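PDB 2C4E: nucleoside kinase from Methanococcus jannaschii, which catalyses the ATP-dependent phosphorylation of a wide range of nucleosides, with the highest activity on inosine, guanosine and cytidine, to give nucleoside monophosphates. Local coordinates for residues V134-G139 with V157-G162; N181-N186 with D209-T214; K227-P232 with D262-G267. All coordinates share one frame; numbering follows the deposited sequence.

Contact 1 (V134-G139 with V157-G162); sequences VHIATG and VSFDPG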
loop_
_atom_site.group_PDB
_atom_site.type_symbol
_atom_site.label_atom_id
_atom_site.label_comp_id
_atom_site.label_asym_id
_atom_site.label_seq_id
_atom_site.Cartn_x
_atom_site.Cartn_y
_atom_site.Cartn_z
ATOM N N VAL A 134 -27.820 -5.958 16.552
ATOM C CA VAL A 134 -27.133 -5.913 15.280
ATOM C C VAL A 134 -26.409 -4.571 15.251
ATOM O O VAL A 134 -27.046 -3.507 15.227
ATOM C CB VAL A 134 -28.137 -6.033 14.113
ATOM C CG1 VAL A 134 -27.464 -5.781 12.800
ATOM C CG2 VAL A 134 -28.802 -7.411 14.148
ATOM N N HIS A 135 -25.080 -4.617 15.259
ATOM C CA HIS A 135 -24.268 -3.416 15.228
ATOM C C HIS A 135 -23.716 -3.220 13.828
ATOM O O HIS A 135 -23.068 -4.117 13.282
ATOM C CB HIS A 135 -23.120 -3.496 16.224
ATOM C CG HIS A 135 -22.206 -2.323 16.149
ATOM N ND1 HIS A 135 -22.585 -1.061 16.546
ATOM C CD2 HIS A 135 -20.941 -2.210 15.679
ATOM C CE1 HIS A 135 -21.597 -0.218 16.308
ATOM N NE2 HIS A 135 -20.578 -0.894 15.808
ATOM N N ILE A 136 -23.984 -2.037 13.283
ATOM C CA ILE A 136 -23.716 -1.677 11.906
ATOM C C ILE A 136 -22.614 -0.638 11.912
ATOM O O ILE A 136 -22.818 0.507 12.291
ATOM C CB ILE A 136 -24.969 -1.121 11.247
ATOM C CG1 ILE A 136 -26.033 -2.213 11.234
ATOM C CG2 ILE A 136 -24.631 -0.655 9.815
ATOM C CD1 ILE A 136 -27.422 -1.753 10.809
ATOM N N ALA A 137 -21.441 -1.079 11.497
ATOM C CA ALA A 137 -20.271 -0.246 11.445
ATOM C C ALA A 137 -20.020 0.189 10.014
ATOM O O ALA A 137 -20.876 0.025 9.143
ATOM C CB ALA A 137 -19.085 -1.010 12.014
ATOM N N THR A 138 -18.872 0.786 9.754
ATOM C CA THR A 138 -18.599 1.251 8.404
ATOM C C THR A 138 -18.581 0.074 7.433
ATOM O O THR A 138 -18.220 -1.041 7.774
ATOM C CB THR A 138 -17.284 2.036 8.305
ATOM O OG1 THR A 138 -16.253 1.321 8.985
ATOM C CG2 THR A 138 -17.402 3.369 9.029
ATOM N N GLY A 139 -18.993 0.339 6.219
ATOM C CA GLY A 139 -19.164 -0.706 5.235
ATOM C C GLY A 139 -19.760 -0.125 3.982
ATOM O O GLY A 139 -19.242 0.864 3.438
ATOM N N VAL A 157 -30.896 -2.288 17.033
ATOM C CA VAL A 157 -29.950 -1.823 16.049
ATOM C C VAL A 157 -29.024 -0.797 16.663
ATOM O O VAL A 157 -29.474 0.174 17.253
ATOM C CB VAL A 157 -30.675 -1.213 14.848
ATOM C CG1 VAL A 157 -29.693 -0.558 13.908
ATOM C CG2 VAL A 157 -31.522 -2.305 14.152
ATOM N N SER A 158 -27.728 -1.029 16.501
ATOM C CA SER A 158 -26.686 -0.084 16.879
ATOM C C SER A 158 -26.003 0.366 15.587
ATOM O O SER A 158 -25.768 -0.441 14.696
ATOM C CB SER A 158 -25.695 -0.750 17.841
ATOM O OG SER A 158 -24.547 0.061 18.062
ATOM N N PHE A 159 -25.695 1.656 15.483
ATOM C CA PHE A 159 -25.180 2.236 14.236
ATOM C C PHE A 159 -24.207 3.351 14.547
ATOM O O PHE A 159 -24.454 4.181 15.408
ATOM C CB PHE A 159 -26.349 2.798 13.404
ATOM C CG PHE A 159 -25.941 3.524 12.170
ATOM C CD1 PHE A 159 -25.169 2.893 11.211
ATOM C CD2 PHE A 159 -26.344 4.839 11.954
ATOM C CE1 PHE A 159 -24.794 3.569 10.044
ATOM C CE2 PHE A 159 -25.952 5.524 10.792
ATOM C CZ PHE A 159 -25.186 4.881 9.848
ATOM N N ASP A 160 -23.104 3.379 13.828
ATOM C CA ASP A 160 -22.254 4.553 13.845
ATOM C C ASP A 160 -21.845 4.807 12.407
ATOM O O ASP A 160 -21.162 3.984 11.843
ATOM C CB ASP A 160 -21.021 4.328 14.704
ATOM C CG ASP A 160 -20.161 5.593 14.862
ATOM O OD1 ASP A 160 -20.151 6.526 14.004
ATOM O OD2 ASP A 160 -19.445 5.748 15.850
ATOM N N PRO A 161 -22.241 5.932 11.828
ATOM C CA PRO A 161 -21.870 6.219 10.438
ATOM C C PRO A 161 -20.351 6.331 10.245
ATOM O O PRO A 161 -19.875 6.086 9.142
ATOM C CB PRO A 161 -22.542 7.558 10.175
ATOM C CG PRO A 161 -22.706 8.170 11.531
ATOM C CD PRO A 161 -23.009 7.043 12.424
ATOM N N GLY A 162 -19.620 6.705 11.291
ATOM C CA GLY A 162 -18.174 6.833 11.232
ATOM C C GLY A 162 -17.681 7.625 10.029
ATOM O O GLY A 162 -18.262 8.642 9.641
HETATM O O HOH W 1 -21.788 2.684 9.522
#
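His-135 reaches across to Ser-158, its partner on the neighbouring strand. CB lies 4.1 Å from Ser-158 CB, and CG, anti to the backbone N (chi1 176°), lies 3.9 Å from Ser-158 OG. ND1 then meets Ser-158 OG near the plane of the imidazole, a 2.7 Å hydrogen bond in which either atom could be the donor, while CE1 passes the same hydroxyl at 3.4 Å. Serine suits this place, since a short side chain with its OG also anti to the N can serve the ring without crowding it.

Strands 131-136 and 156-159 run parallel, their segments 134-136 and 157-159 18° apart, as strands of a beta-alpha-beta unit whose helix 141-151 makes the crossover. The backbone ladder includes the bonds of Ser-158 N to Val-134 O and, at 2.8 Å, of Ile-136 N to Ser-158 O.

On the other face of the sheet Ile-136 and Val-157 pack against that helix, while Phe-159 packs on Leu-183. Ile-136 sends CD1 to within 4.0 Å of Val-157 CG1, whereas its CG2 branch lies 3.9 Å from Phe-159 CD1.

Beyond the strand ends the chains spread, and a water lies between Asp-160 O, 2.7 Å away, and Ala-137 O, the latter bond weak; with further acceptors around it, the water cannot serve all at once. Asp-160 closes an Asx turn, OD1 accepting from Gly-162 N from above the carboxylate plane, and its OD2 forms a salt bridge with Arg-250, the probable transition-state stabiliser. Gly-162 has positive phi, and a CB there would press on Thr-138 CG2.

Contact 2 (N181-N186 with D209-T214); sequences NFLFMN and DALIVT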
loop_
_atom_site.group_PDB
_atom_site.type_symbol
_atom_site.label_atom_id
_atom_site.label_comp_id
_atom_site.label_asym_id
_atom_site.label_seq_id
_atom_site.Cartn_x
_atom_site.Cartn_y
_atom_site.Cartn_z
ATOM N N ASN A 181 -31.598 2.068 17.254
ATOM C CA ASN A 181 -31.818 2.166 18.702
ATOM C C ASN A 181 -30.668 2.878 19.417
ATOM O O ASN A 181 -30.921 3.792 20.185
ATOM C CB ASN A 181 -32.066 0.791 19.325
ATOM C CG ASN A 181 -33.327 0.157 18.807
ATOM O OD1 ASN A 181 -34.473 0.466 19.264
ATOM N ND2 ASN A 181 -33.164 -0.690 17.820
ATOM N N PHE A 182 -29.424 2.471 19.167
ATOM C CA PHE A 182 -28.247 3.120 19.745
ATOM C C PHE A 182 -27.478 3.757 18.615
ATOM O O PHE A 182 -27.022 3.058 17.711
ATOM C CB PHE A 182 -27.273 2.143 20.413
ATOM C CG PHE A 182 -27.888 1.194 21.408
ATOM C CD1 PHE A 182 -28.282 -0.075 21.002
ATOM C CD2 PHE A 182 -28.016 1.532 22.734
ATOM C CE1 PHE A 182 -28.820 -0.973 21.912
ATOM C CE2 PHE A 182 -28.549 0.622 23.668
ATOM C CZ PHE A 182 -28.950 -0.616 23.247
ATOM N N LEU A 183 -27.342 5.079 18.658
ATOM C CA LEU A 183 -26.609 5.835 17.663
ATOM C C LEU A 183 -25.339 6.379 18.299
ATOM O O LEU A 183 -25.393 7.145 19.269
ATOM C CB LEU A 183 -27.478 6.970 17.140
ATOM C CG LEU A 183 -26.859 7.936 16.131
ATOM C CD1 LEU A 183 -26.492 7.148 14.863
ATOM C CD2 LEU A 183 -27.862 9.025 15.845
ATOM N N PHE A 184 -24.210 5.953 17.764
ATOM C CA PHE A 184 -22.904 6.411 18.197
ATOM C C PHE A 184 -22.318 7.357 17.149
ATOM O O PHE A 184 -22.344 7.059 15.960
ATOM C CB PHE A 184 -21.937 5.232 18.335
ATOM C CG PHE A 184 -22.275 4.241 19.422
ATOM C CD1 PHE A 184 -23.092 3.131 19.151
ATOM C CD2 PHE A 184 -21.719 4.349 20.683
ATOM C CE1 PHE A 184 -23.374 2.193 20.141
ATOM C CE2 PHE A 184 -22.002 3.419 21.661
ATOM C CZ PHE A 184 -22.821 2.343 21.394
ATOM N N MET A 185 -21.764 8.475 17.591
ATOM C CA MET A 185 -21.004 9.351 16.717
ATOM C C MET A 185 -19.923 10.039 17.517
ATOM O O MET A 185 -20.122 10.397 18.665
ATOM C CB MET A 185 -21.902 10.409 16.066
ATOM C CG MET A 185 -22.749 9.901 14.905
ATOM S SD MET A 185 -23.596 11.293 14.074
ATOM C CE MET A 185 -24.994 11.438 15.107
ATOM N N ASN A 186 -18.773 10.232 16.902
ATOM C CA ASN A 186 -17.777 11.123 17.456
ATOM C C ASN A 186 -18.274 12.561 17.323
ATOM O O ASN A 186 -19.142 12.838 16.503
ATOM C CB ASN A 186 -16.446 10.940 16.740
ATOM C CG ASN A 186 -15.788 9.636 17.110
ATOM O OD1 ASN A 186 -15.669 9.314 18.291
ATOM N ND2 ASN A 186 -15.379 8.865 16.109
ATOM N N ASP A 209 -33.200 5.457 20.867
ATOM C CA ASP A 209 -33.294 5.283 22.309
ATOM C C ASP A 209 -32.133 5.898 23.065
ATOM O O ASP A 209 -32.303 6.346 24.194
ATOM C CB ASP A 209 -33.364 3.796 22.660
ATOM C CG ASP A 209 -34.569 3.116 22.103
ATOM O OD1 ASP A 209 -35.700 3.642 22.211
ATOM O OD2 ASP A 209 -34.491 1.979 21.603
ATOM N N ALA A 210 -30.951 5.883 22.457
ATOM C CA ALA A 210 -29.756 6.447 23.061
ATOM C C ALA A 210 -28.860 6.991 21.979
ATOM O O ALA A 210 -28.605 6.328 20.964
ATOM C CB ALA A 210 -29.005 5.416 23.879
ATOM N N LEU A 211 -28.408 8.226 22.198
ATOM C CA LEU A 211 -27.434 8.870 21.362
ATOM C C LEU A 211 -26.172 8.983 22.201
ATOM O O LEU A 211 -26.202 9.559 23.280
ATOM C CB LEU A 211 -27.924 10.283 21.002
ATOM C CG LEU A 211 -26.876 11.262 20.487
ATOM C CD1 LEU A 211 -26.321 10.762 19.170
ATOM C CD2 LEU A 211 -27.487 12.660 20.343
ATOM N N ILE A 212 -25.077 8.435 21.702
ATOM C CA ILE A 212 -23.824 8.397 22.411
ATOM C C ILE A 212 -22.812 9.179 21.593
ATOM O O ILE A 212 -22.458 8.802 20.468
ATOM C CB ILE A 212 -23.339 6.957 22.618
ATOM C CG1 ILE A 212 -24.413 6.122 23.348
ATOM C CG2 ILE A 212 -22.013 6.993 23.389
ATOM C CD1 ILE A 212 -25.302 5.297 22.423
ATOM N N VAL A 213 -22.395 10.304 22.140
ATOM C CA VAL A 213 -21.412 11.151 21.500
ATOM C C VAL A 213 -20.083 10.968 22.211
ATOM O O VAL A 213 -19.945 11.274 23.395
ATOM C CB VAL A 213 -21.836 12.636 21.515
ATOM C CG1 VAL A 213 -20.768 13.502 20.867
ATOM C CG2 VAL A 213 -23.190 12.820 20.829
ATOM N N THR A 214 -19.117 10.448 21.478
ATOM C CA THR A 214 -17.804 10.193 22.020
ATOM C C THR A 214 -16.871 11.336 21.662
ATOM O O THR A 214 -16.905 11.868 20.547
ATOM C CB THR A 214 -17.287 8.843 21.484
ATOM O OG1 THR A 214 -17.423 8.819 20.055
ATOM C CG2 THR A 214 -18.177 7.718 21.931
#
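This is a parallel strand pairing, largely buried, between neighbours 182-186 and 210-214 of the large central sheet of the ribokinase fold, and it ends at the ATP site. Five bridges from Phe-182 with Ala-210 to Asn-186 with Thr-214 hold the strands in step. At the start Asn-181 O accepts two N-H groups, those of Ala-210 and Asp-209, the latter on a lone pair in the carbonyl plane.

Phe-184 and Ile-212 run alongside each other from their neighbouring strands. Ile-212 CB sits 3.6 Å from Phe-184 CD2 at the rim, and its CD1 stands over one face of the ring, 4.0 Å from the centroid, in a CH-pi contact. A branched isoleucine suits the place because CB and CD1 can touch different parts of one flat ring; a chi2 of 97°, off the staggered values, puts CD1 over it. On the reverse face of the sheet Leu-183 CD2 and Leu-211 CD1 meet at 4.1 Å, and Met-185 brings CE to 4.3 Å from that same CD1.

Asn-186 and Thr-214, both ATP-binding residues, join through Thr-214 OG1, which donates to Asn-186 OD1 over 2.5 Å from above the amide plane. The hydroxyl also bonds Arg-250.

Helix 245-258 covers the face of Phe-184 and Ile-212, with Phe-253 and Tyr-257 set edge-to-face against Phe-184 and Phe-182, while Phe-190 of helix 187-197 packs on Met-185, Leu-211 and Val-213; strands 156-159 and 220-223 flank the pair within the sheet.

Contact 3 (K227-P232 with D262-G267); sequences KKIEIP and DLEKCG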
loop_
_atom_site.group_PDB
_atom_site.type_symbol
_atom_site.label_atom_id
_atom_site.label_comp_id
_atom_site.label_asym_id
_atom_site.label_seq_id
_atom_site.Cartn_x
_atom_site.Cartn_y
_atom_site.Cartn_z
ATOM N N LYS A 227 -32.630 11.489 30.388
ATOM C CA LYS A 227 -31.350 11.731 31.061
ATOM C C LYS A 227 -30.206 12.134 30.123
ATOM O O LYS A 227 -30.163 11.715 28.974
ATOM C CB LYS A 227 -30.930 10.433 31.780
ATOM C CG LYS A 227 -30.603 10.563 33.250
ATOM C CD LYS A 227 -29.924 9.287 33.779
ATOM C CE LYS A 227 -30.938 8.280 34.304
ATOM N NZ LYS A 227 -30.315 6.952 34.558
ATOM N N LYS A 228 -29.265 12.916 30.642
ATOM C CA LYS A 228 -27.957 13.123 30.020
ATOM C C LYS A 228 -26.890 12.596 30.988
ATOM O O LYS A 228 -26.785 13.071 32.131
ATOM C CB LYS A 228 -27.721 14.608 29.721
ATOM C CG LYS A 228 -26.285 14.985 29.348
ATOM C CD LYS A 228 -26.154 16.500 29.141
ATOM C CE LYS A 228 -24.733 16.905 28.771
ATOM N NZ LYS A 228 -24.566 18.390 28.711
ATOM N N ILE A 229 -26.100 11.628 30.532
ATOM C CA ILE A 229 -25.125 10.940 31.368
ATOM C C ILE A 229 -23.721 11.244 30.891
ATOM O O ILE A 229 -23.349 10.899 29.779
ATOM C CB ILE A 229 -25.328 9.408 31.310
ATOM C CG1 ILE A 229 -26.793 9.047 31.580
ATOM C CG2 ILE A 229 -24.373 8.718 32.283
ATOM C CD1 ILE A 229 -27.110 7.583 31.302
ATOM N N GLU A 230 -22.929 11.861 31.760
ATOM C CA GLU A 230 -21.552 12.186 31.440
ATOM C C GLU A 230 -20.617 11.066 31.878
ATOM O O GLU A 230 -20.616 10.665 33.041
ATOM C CB GLU A 230 -21.170 13.498 32.118
ATOM C CG GLU A 230 -22.045 14.648 31.666
ATOM C CD GLU A 230 -21.338 15.561 30.688
ATOM O OE1 GLU A 230 -20.865 15.044 29.659
ATOM O OE2 GLU A 230 -21.248 16.778 30.954
ATOM N N ILE A 231 -19.821 10.578 30.935
ATOM C CA ILE A 231 -18.894 9.479 31.158
ATOM C C ILE A 231 -17.491 10.035 31.032
ATOM O O ILE A 231 -17.159 10.596 29.995
ATOM C CB ILE A 231 -19.088 8.379 30.084
ATOM C CG1 ILE A 231 -20.555 7.961 29.973
ATOM C CG2 ILE A 231 -18.187 7.190 30.378
ATOM C CD1 ILE A 231 -21.115 7.289 31.225
ATOM N N PRO A 232 -16.656 9.905 32.064
ATOM C CA PRO A 232 -15.286 10.398 31.950
ATOM C C PRO A 232 -14.440 9.498 31.065
ATOM O O PRO A 232 -14.796 8.340 30.786
ATOM C CB PRO A 232 -14.769 10.390 33.401
ATOM C CG PRO A 232 -15.923 9.973 34.258
ATOM C CD PRO A 232 -16.911 9.311 33.388
ATOM N N ASP A 262 -26.947 -0.965 33.317
ATOM C CA ASP A 262 -27.591 0.300 32.947
ATOM C C ASP A 262 -26.668 1.093 32.010
ATOM O O ASP A 262 -25.487 0.768 31.842
ATOM C CB ASP A 262 -28.099 1.084 34.175
ATOM C CG ASP A 262 -27.003 1.770 34.973
ATOM O OD1 ASP A 262 -25.804 1.470 34.824
ATOM O OD2 ASP A 262 -27.274 2.653 35.821
ATOM N N LEU A 263 -27.229 2.088 31.332
ATOM C CA LEU A 263 -26.472 2.747 30.274
ATOM C C LEU A 263 -25.249 3.468 30.804
ATOM O O LEU A 263 -24.225 3.510 30.133
ATOM C CB LEU A 263 -27.362 3.701 29.474
ATOM C CG LEU A 263 -28.449 2.976 28.668
ATOM C CD1 LEU A 263 -29.348 3.966 27.959
ATOM C CD2 LEU A 263 -27.919 1.989 27.648
ATOM N N GLU A 264 -25.318 4.017 32.018
ATOM C CA GLU A 264 -24.143 4.660 32.576
ATOM C C GLU A 264 -23.002 3.659 32.697
ATOM O O GLU A 264 -21.883 3.943 32.297
ATOM C CB GLU A 264 -24.411 5.286 33.942
ATOM C CG GLU A 264 -23.178 5.935 34.541
ATOM C CD GLU A 264 -23.483 6.829 35.729
ATOM O OE1 GLU A 264 -24.607 6.763 36.262
ATOM O OE2 GLU A 264 -22.593 7.608 36.121
ATOM N N LYS A 265 -23.279 2.491 33.258
ATOM C CA LYS A 265 -22.230 1.468 33.366
ATOM C C LYS A 265 -21.756 1.014 31.994
ATOM O O LYS A 265 -20.570 0.743 31.809
ATOM C CB LYS A 265 -22.679 0.278 34.216
ATOM C CG LYS A 265 -21.576 -0.764 34.428
ATOM C CD LYS A 265 -21.728 -1.507 35.767
ATOM C CE LYS A 265 -20.832 -2.731 35.841
ATOM N NZ LYS A 265 -20.911 -3.347 37.182
ATOM N N CYS A 266 -22.663 0.955 31.021
ATOM C CA CYS A 266 -22.255 0.635 29.660
ATOM C C CYS A 266 -21.231 1.640 29.168
ATOM O O CYS A 266 -20.219 1.262 28.576
ATOM C CB CYS A 266 -23.446 0.593 28.717
ATOM S SG CYS A 266 -24.564 -0.790 29.034
ATOM N N GLY A 267 -21.475 2.921 29.431
ATOM C CA GLY A 267 -20.552 3.968 29.045
ATOM C C GLY A 267 -19.199 3.821 29.712
ATOM O O GLY A 267 -18.170 3.982 29.064
HETATM O O HOH W 2 -20.309 8.585 34.679
#
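Ile-229 overlaps the aliphatic part of Glu-264, its CG2 lying 3.8 Å from Glu-264 CG while CD1 reaches to 4.3 Å from Leu-263 CB. Glutamate suits this margin: its CG, anti to the backbone N (chi1 179°), offers methylenes to the isoleucine, and the extended chain carries the carboxylate on to a water that donates to both OE2 and Glu-230 O.

Ile-231 fits over the helix backbone. Its CD1 is 3.6 Å from Glu-264 O and its CG2 3.5 Å from Gly-267 O. Glycine lets the strand come this close, for a CB at Gly-267 would collide with Ile-231 CD1. An alanine in place of Ile-231 would probably open a gap above Gly-267 and Glu-264 O, where the lost CD1 and CG2 had packed.

Asp-262 is the N-cap of helix 263-277, OD1 accepting from Lys-265 N at 3.1 Å from above the carboxylate plane.

Strand 228-231, outermost in its sheet within the chain, pairs with strand 220-223 and lies 8.6 Å from the short helical segment, axis to axis; helix 263-277 in turn packs against helix 245-258 through Leu-263 and Cys-266.

Overall arrangement
The three contacts follow one another along the chain and share the large mixed sheet of the ribokinase fold. Contacts 1 and 2 are adjoining, their centres about 10 Å apart, because strands 156-159 and 182-186 are neighbours; Phe-159 N probably bonds Phe-182 O between them. Contact 3, its centre about 11 Å from that of contact 2 and about 20 Å from that of contact 1, lies at the far edge, where strand 220-223 runs antiparallel to both 210-214 and the outermost strand 228-231. Arg-250 of helix 245-258 ties contacts 1 and 2 together. Thus the carboxyl ends of their strands converge at the active site, while contact 3 joins a helix to the sheet's margin.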